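Local atomic coordinates of D-alanyl-D-alanine carboxypeptidase (Penicillin binding protein) family protein (Francisella tularensis subsp. tularensis, PDB entry 6OSU), a protein that probably removes the terminal D-alanine from peptidoglycan precursor peptides, acting as a serine-type carboxypeptidase in bacterial cell wall biogenesis. Residues W204-Q209 / G255-L260. Numbering follows the deposited sequence.
Sequences WNATKQ and GDNFVL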
# COMPACT_ATOMS: atom_id res chain seq x y z
N TRP A 204 21.98 14.84 5.31
CA TRP A 204 21.84 15.07 6.74
C TRP A 204 23.08 15.78 7.27
O TRP A 204 24.19 15.26 7.18
CB TRP A 204 21.62 13.74 7.46
CG TRP A 204 21.64 13.80 8.96
CD1 TRP A 204 22.61 13.31 9.78
CD2 TRP A 204 20.64 14.36 9.81
NE1 TRP A 204 22.28 13.53 11.09
CE2 TRP A 204 21.07 14.18 11.14
CE3 TRP A 204 19.42 15.01 9.59
CZ2 TRP A 204 20.33 14.62 12.24
CZ3 TRP A 204 18.68 15.44 10.68
CH2 TRP A 204 19.14 15.24 11.99
N ASN A 205 22.88 16.98 7.84
CA ASN A 205 23.94 17.73 8.50
C ASN A 205 24.02 17.24 9.94
O ASN A 205 23.22 17.65 10.79
CB ASN A 205 23.68 19.23 8.43
CG ASN A 205 24.87 20.06 8.90
OD1 ASN A 205 25.70 19.59 9.68
ND2 ASN A 205 24.95 21.30 8.42
N ALA A 206 24.98 16.36 10.23
CA ALA A 206 25.10 15.83 11.58
C ALA A 206 25.60 16.87 12.56
O ALA A 206 25.34 16.76 13.77
CB ALA A 206 26.03 14.61 11.58
N THR A 207 26.30 17.90 12.09
CA THR A 207 26.79 18.94 12.99
C THR A 207 25.64 19.77 13.54
O THR A 207 25.49 19.90 14.76
CB THR A 207 27.81 19.83 12.27
OG1 THR A 207 29.00 19.08 11.99
CG2 THR A 207 28.16 21.04 13.12
N LYS A 208 24.83 20.34 12.65
CA LYS A 208 23.67 21.12 13.07
C LYS A 208 22.47 20.26 13.46
O LYS A 208 21.52 20.79 14.04
CB LYS A 208 23.25 22.07 11.94
CG LYS A 208 24.00 23.39 11.91
CD LYS A 208 24.18 23.87 10.47
CE LYS A 208 24.38 25.37 10.40
NZ LYS A 208 23.09 26.08 10.15
N GLN A 209 22.51 18.96 13.16
CA GLN A 209 21.38 18.06 13.37
C GLN A 209 20.14 18.57 12.63
O GLN A 209 19.10 18.86 13.21
CB GLN A 209 21.10 17.85 14.86
CG GLN A 209 22.19 17.08 15.60
CD GLN A 209 22.10 15.59 15.34
OE1 GLN A 209 21.26 14.90 15.92
NE2 GLN A 209 22.97 15.07 14.48
N GLY A 255 33.40 22.62 7.09
CA GLY A 255 33.79 21.76 8.18
C GLY A 255 32.65 21.00 8.83
O GLY A 255 32.91 20.13 9.68
N ASP A 256 31.40 21.29 8.46
CA ASP A 256 30.26 20.58 9.02
C ASP A 256 30.23 19.14 8.53
O ASP A 256 30.50 18.85 7.36
CB ASP A 256 28.96 21.30 8.63
CG ASP A 256 28.67 22.49 9.52
OD1 ASP A 256 27.58 22.53 10.12
OD2 ASP A 256 29.56 23.36 9.65
N ASN A 257 29.91 18.22 9.43
CA ASN A 257 29.87 16.80 9.09
C ASN A 257 28.53 16.45 8.47
O ASN A 257 27.48 16.74 9.05
CB ASN A 257 30.14 15.94 10.32
CG ASN A 257 30.12 14.46 9.99
OD1 ASN A 257 31.07 13.93 9.42
ND2 ASN A 257 29.04 13.78 10.35
N PHE A 258 28.57 15.80 7.32
CA PHE A 258 27.37 15.41 6.59
C PHE A 258 27.36 13.91 6.35
O PHE A 258 28.40 13.32 6.00
CB PHE A 258 27.27 16.14 5.25
CG PHE A 258 26.53 17.45 5.33
CD1 PHE A 258 27.16 18.59 5.78
CD2 PHE A 258 25.21 17.53 4.93
CE1 PHE A 258 26.48 19.80 5.84
CE2 PHE A 258 24.52 18.73 4.98
CZ PHE A 258 25.17 19.86 5.44
N VAL A 259 26.20 13.29 6.54
CA VAL A 259 25.96 11.90 6.18
C VAL A 259 24.98 11.88 5.03
O VAL A 259 23.95 12.56 5.07
CB VAL A 259 25.43 11.09 7.38
CG1 VAL A 259 25.21 9.64 6.97
CG2 VAL A 259 26.39 11.17 8.55
N LEU A 260 25.30 11.10 3.99
CA LEU A 260 24.49 11.03 2.78
C LEU A 260 24.10 9.58 2.55
O LEU A 260 24.96 8.71 2.42
CB LEU A 260 25.27 11.58 1.58
CG LEU A 260 25.83 12.99 1.76
CD1 LEU A 260 27.25 13.08 1.23
CD2 LEU A 260 24.94 14.01 1.08
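Asn205 lies over one face of the Phe258 ring: its CA sits 3.8 Å from the ring centroid, a CH-pi contact, and CB lies over the CZ and CE2 side. A chi1 of -171°, anti to the backbone N, puts CG beside CE1 and CZ; the amide tilts down past that rim, ND2 3.3 Å from CZ, the two planes 36° apart. The Asp256 carbonyl O meets the ring edge in its plane, and Phe224 and Phe252 add further aromatic packing. Trp204, its NE1 hydrogen-bonded to Tyr104 O, has Gln209 OE1 in plane at its edge and Val259 CB near that plane.

Here the middle strand (201-205) and an outer strand (258-262) of a three-stranded antiparallel sheet, away from the active-site residues, pair through two Trp204-Val259 backbone bonds. Beyond Asn205 the chain turns, and Ala206 N reaches Asn257 O at 2.8 Å; the methyl is small enough to pack 3.6 Å from the same oxygen. Thr207 OG1 then accepts a nearly straight bond (171°) from Asn257 N, 2.8 Å away, a side-chain hydroxyl standing in for a strand carbonyl. Asn205 serves both parts: OD1 accepts from Lys208 N in an Asx motif, and ND2 reaches Asp256 OD1 only weakly. The chemistry implies that one backbone bond and the Thr207 hydroxyl carry the pairing past the strand end; Lys208 NZ, 5.7 Å from Asp256 OD1, is too far for a salt bridge but may add weak attraction.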